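Local coordinates for apical membrane antigen 1 (Babesia divergens, PDB 4APM), which probably takes part in host-cell invasion at the parasite's moving junction, as the ectodomain part of a calcium-binding membrane protein, at residues S27-D32 against C51-K56; P149-A154 against L202-S207. One frame throughout, in Å; residues are numbered along the deposited sequence.

Contact 1: residues S27-D32 against C51-K56; sequences SGIYVD and CPVMGK
Lys56 reaches across to the backbone carbonyls of Ile29 and Tyr30, and its amino group makes the polar part of this contact. From CB the chain leaves with CG anti to the backbone N (chi1 172°) and stays extended through every later torsion, which carries the amino group the full length of the side chain. Lys56 CD comes within 3.8 Å of Ile29 O. Lys56 CE, one bond further, lies 3.5 Å from Tyr30 O and also packs on the Tyr204 ring, with which Lys56 forms a cation-pi pair. Lys56 NZ then meets two consecutive carbonyls: Tyr30 O at 2.8 Å, approached from above the carbonyl plane, and Ile29 O at 3.1 Å, with a C=O...N angle of 153°. With a water that bridges to Ile29 O, and Gln167 OE1, four oxygens lie round NZ, so at least one N-H must be shared; the buried amino group, presumably charged, is met by uncharged oxygens. At 6.5 Å Asp32 OD2 makes no direct contact with Lys56 NZ and would at most add a long-range attraction; its carboxylate is held by Ser27 OG and by the backbone N-H groups of Thr48 and Gly49. The apolar part is thin: Ile29 CG2 meets Val53 CG1 at 4.2 Å, two branched side chains at a slant. A type II turn from Val53 to Lys56, with Gly55 at positive phi, brings both residues to face the loop. Loop 27-32 thus lies beside edge strand 53-54, with Phe257 of helix 249-257 touching Ile29, Val53 and Lys56, and Pro193 of strand 191-195 packed against Tyr30 and Val31.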
# COMPACT_ATOMS: atom_id res chain seq x y z
N SER A 27 -2.11 11.52 -0.14
CA SER A 27 -1.53 12.01 1.10
C SER A 27 -0.43 11.04 1.57
O SER A 27 0.00 10.15 0.81
CB SER A 27 -2.64 12.17 2.15
OG SER A 27 -2.10 12.67 3.36
N GLY A 28 0.07 11.24 2.78
CA GLY A 28 1.15 10.41 3.29
C GLY A 28 0.62 9.04 3.66
O GLY A 28 -0.57 8.88 3.85
N ILE A 29 1.50 8.04 3.73
CA ILE A 29 1.10 6.64 3.89
C ILE A 29 1.73 6.13 5.18
O ILE A 29 1.04 5.76 6.12
CB ILE A 29 1.57 5.78 2.66
CG1 ILE A 29 0.85 6.29 1.39
CG2 ILE A 29 1.27 4.30 2.89
CD1 ILE A 29 1.33 5.71 0.09
N TYR A 30 3.04 6.20 5.23
CA TYR A 30 3.77 6.00 6.48
C TYR A 30 3.19 6.87 7.60
O TYR A 30 2.67 6.35 8.62
CB TYR A 30 5.25 6.31 6.26
CG TYR A 30 6.10 5.98 7.44
CD1 TYR A 30 6.19 4.67 7.90
CD2 TYR A 30 6.81 6.98 8.13
CE1 TYR A 30 6.96 4.35 9.00
CE2 TYR A 30 7.59 6.67 9.22
CZ TYR A 30 7.67 5.34 9.63
OH TYR A 30 8.42 5.00 10.72
N VAL A 31 3.25 8.19 7.40
CA VAL A 31 2.57 9.16 8.28
C VAL A 31 1.64 10.03 7.45
O VAL A 31 2.08 10.70 6.48
CB VAL A 31 3.57 10.08 9.02
CG1 VAL A 31 2.83 11.20 9.77
CG2 VAL A 31 4.47 9.26 9.95
N ASP A 32 0.35 9.97 7.77
CA ASP A 32 -0.65 10.72 7.03
C ASP A 32 -1.19 11.86 7.92
O ASP A 32 -1.87 11.63 8.95
CB ASP A 32 -1.77 9.80 6.52
CG ASP A 32 -2.91 10.58 5.85
OD1 ASP A 32 -2.79 11.82 5.72
OD2 ASP A 32 -3.94 9.96 5.44
N CYS A 51 -6.98 6.12 0.39
CA CYS A 51 -6.87 4.69 0.52
C CYS A 51 -6.67 4.30 2.00
O CYS A 51 -5.90 4.93 2.71
CB CYS A 51 -5.70 4.19 -0.28
SG CYS A 51 -5.86 4.49 -2.05
N PRO A 52 -7.37 3.24 2.44
CA PRO A 52 -6.98 2.63 3.71
C PRO A 52 -5.62 1.95 3.53
O PRO A 52 -5.21 1.68 2.39
CB PRO A 52 -8.09 1.59 3.94
CG PRO A 52 -8.71 1.33 2.56
CD PRO A 52 -8.08 2.28 1.57
N VAL A 53 -4.87 1.82 4.62
CA VAL A 53 -3.53 1.24 4.60
C VAL A 53 -3.54 -0.09 5.40
O VAL A 53 -3.70 -0.09 6.62
CB VAL A 53 -2.52 2.23 5.23
CG1 VAL A 53 -1.11 1.70 5.15
CG2 VAL A 53 -2.61 3.61 4.55
N MET A 54 -3.43 -1.22 4.71
CA MET A 54 -3.52 -2.51 5.39
C MET A 54 -2.26 -2.76 6.23
O MET A 54 -1.14 -2.41 5.83
CB MET A 54 -3.71 -3.65 4.40
CG MET A 54 -5.00 -3.62 3.63
SD MET A 54 -5.14 -5.01 2.50
CE MET A 54 -5.65 -6.36 3.58
N GLY A 55 -2.44 -3.34 7.41
CA GLY A 55 -1.30 -3.71 8.22
C GLY A 55 -0.60 -2.56 8.92
O GLY A 55 0.41 -2.78 9.59
N LYS A 56 -1.10 -1.34 8.79
CA LYS A 56 -0.48 -0.23 9.52
C LYS A 56 -0.89 -0.27 10.96
O LYS A 56 -2.09 -0.16 11.27
CB LYS A 56 -0.84 1.13 8.91
CG LYS A 56 -0.37 2.33 9.74
CD LYS A 56 -0.43 3.61 8.93
CE LYS A 56 -0.31 4.85 9.81
NZ LYS A 56 -0.13 6.05 8.93
O HOH W 1 -1.68 6.20 6.81

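Contact 2: residues P149-A154 against L202-S207; sequences PFVYDA and LYYGSS
Leu202 opens an antiparallel beta pairing with Asp153, a non-hydrogen-bonded pair in the five-stranded sheet; the N-to-C directions of the short strand segments 150-153 and 202-205 make an angle of 164°, close to antiparallel. Leu202 CD1 lies 3.6 Å from the carboxylate carbon CG of Asp153, whose OD1 accepts hydrogen bonds from the backbone N-H groups of Lys155 and Glu156, while Leu202 CG meets Val151 CG1. Tyr203 pairs with Tyr152 through two backbone hydrogen bonds, and the two phenol side chains run alongside each other in the same direction: Tyr203 CD1 comes to the edge of the Tyr152 ring. Ala154 CB sits at the edge of the Tyr203 ring, 3.9 Å from Tyr203 CE1. On the face shared by Leu202 and Val151, Tyr204 CD2 touches Val151 CG2 at 3.7 Å, and its hydroxyl end runs alongside Pro149. Gly205 closes the ladder with two hydrogen bonds to Phe150, whose ring, swung between its own N and carbonyl carbon (chi1 75°), lies over the glycine backbone, Phe150 CZ 3.8 Å from Gly205 CA. Helix 125-134 touches the face carrying Phe150 and Tyr152. Beyond Gly205, Ser206 O meets the edge of the Phe150 ring, 3.2 Å from Phe150 CE1.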
# COMPACT_ATOMS: atom_id res chain seq x y z
N PRO A 149 -8.76 9.81 12.88
CA PRO A 149 -8.57 8.60 12.08
C PRO A 149 -9.36 7.40 12.62
O PRO A 149 -9.83 7.42 13.78
CB PRO A 149 -7.07 8.33 12.17
CG PRO A 149 -6.55 9.18 13.30
CD PRO A 149 -7.68 10.00 13.86
N PHE A 150 -9.55 6.38 11.79
CA PHE A 150 -10.09 5.10 12.21
C PHE A 150 -9.08 3.95 11.97
O PHE A 150 -8.12 4.09 11.23
CB PHE A 150 -11.38 4.83 11.45
CG PHE A 150 -11.15 4.40 10.02
CD1 PHE A 150 -11.05 5.36 9.01
CD2 PHE A 150 -10.99 3.05 9.68
CE1 PHE A 150 -10.84 4.99 7.70
CE2 PHE A 150 -10.76 2.67 8.38
CZ PHE A 150 -10.69 3.64 7.38
N VAL A 151 -9.29 2.81 12.62
CA VAL A 151 -8.60 1.58 12.25
C VAL A 151 -9.69 0.55 12.21
O VAL A 151 -10.46 0.45 13.16
CB VAL A 151 -7.58 1.17 13.31
CG1 VAL A 151 -6.93 -0.16 12.93
CG2 VAL A 151 -6.52 2.28 13.50
N TYR A 152 -9.88 -0.12 11.08
CA TYR A 152 -10.90 -1.15 11.04
C TYR A 152 -10.19 -2.50 11.18
O TYR A 152 -9.27 -2.80 10.42
CB TYR A 152 -11.72 -1.10 9.74
CG TYR A 152 -12.70 -2.26 9.64
CD1 TYR A 152 -13.82 -2.33 10.46
CD2 TYR A 152 -12.46 -3.32 8.79
CE1 TYR A 152 -14.72 -3.36 10.38
CE2 TYR A 152 -13.37 -4.36 8.69
CZ TYR A 152 -14.49 -4.37 9.49
OH TYR A 152 -15.36 -5.45 9.42
N ASP A 153 -10.63 -3.31 12.15
CA ASP A 153 -10.17 -4.71 12.33
C ASP A 153 -11.07 -5.72 11.59
O ASP A 153 -12.15 -6.06 12.06
CB ASP A 153 -10.18 -5.03 13.83
CG ASP A 153 -9.60 -6.41 14.15
OD1 ASP A 153 -9.55 -7.31 13.26
OD2 ASP A 153 -9.21 -6.60 15.33
N ALA A 154 -10.62 -6.22 10.45
CA ALA A 154 -11.45 -7.10 9.64
C ALA A 154 -11.61 -8.51 10.25
O ALA A 154 -12.52 -9.25 9.89
CB ALA A 154 -10.89 -7.18 8.22
N LEU A 202 -5.81 -5.37 9.68
CA LEU A 202 -6.12 -4.02 10.16
C LEU A 202 -5.99 -3.00 9.03
O LEU A 202 -5.08 -3.09 8.18
CB LEU A 202 -5.19 -3.64 11.32
CG LEU A 202 -5.63 -3.90 12.77
CD1 LEU A 202 -6.39 -5.21 12.97
CD2 LEU A 202 -4.46 -3.80 13.75
N TYR A 203 -6.91 -2.03 9.01
CA TYR A 203 -6.90 -0.96 8.02
C TYR A 203 -6.88 0.38 8.76
O TYR A 203 -7.85 0.73 9.42
CB TYR A 203 -8.18 -0.99 7.19
CG TYR A 203 -8.34 -2.22 6.36
CD1 TYR A 203 -8.70 -3.44 6.93
CD2 TYR A 203 -8.17 -2.15 4.98
CE1 TYR A 203 -8.84 -4.56 6.17
CE2 TYR A 203 -8.35 -3.25 4.19
CZ TYR A 203 -8.69 -4.45 4.80
OH TYR A 203 -8.84 -5.55 4.00
N TYR A 204 -5.77 1.10 8.64
CA TYR A 204 -5.68 2.48 9.15
C TYR A 204 -6.11 3.44 8.05
O TYR A 204 -5.65 3.35 6.91
CB TYR A 204 -4.23 2.78 9.56
CG TYR A 204 -4.02 4.10 10.28
CD1 TYR A 204 -3.93 5.31 9.57
CD2 TYR A 204 -3.87 4.14 11.66
CE1 TYR A 204 -3.71 6.51 10.24
CE2 TYR A 204 -3.68 5.35 12.34
CZ TYR A 204 -3.60 6.52 11.62
OH TYR A 204 -3.40 7.70 12.27
N GLY A 205 -6.96 4.39 8.37
CA GLY A 205 -7.33 5.36 7.36
C GLY A 205 -7.92 6.61 7.93
O GLY A 205 -8.04 6.76 9.15
N SER A 206 -8.34 7.48 7.02
CA SER A 206 -8.91 8.73 7.38
C SER A 206 -10.36 8.70 6.94
O SER A 206 -10.75 7.85 6.16
CB SER A 206 -8.17 9.86 6.64
OG SER A 206 -8.80 10.11 5.40
N SER A 207 -11.12 9.70 7.34
CA SER A 207 -12.54 9.75 7.00
C SER A 207 -12.78 10.04 5.52
O SER A 207 -13.91 10.03 5.06
CB SER A 207 -13.23 10.78 7.85
OG SER A 207 -12.80 12.08 7.46

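In the fold
After helices 8-16 and 21-24 the chain reaches loop 27-32, then passes strands 35-39 and 42-46 before contact 1 closes this excursion at 51-56. Contact 2 opens only at 149-154 and closes at 202-207, with strands 158-161 and 191-195 between; the two loops are therefore in series, neither nested nor crossed. They meet in space, with centres about 9 Å apart, because strand 53-54 is the edge neighbour of strand 202-205. Probable backbone hydrogen bonds, Gly55 N to Leu202 O (2.8 Å) and Val53 N to Tyr204 O (2.9 Å), join them. Contact 1 thereby ties the early loop to a sheet whose interior contact 2 builds.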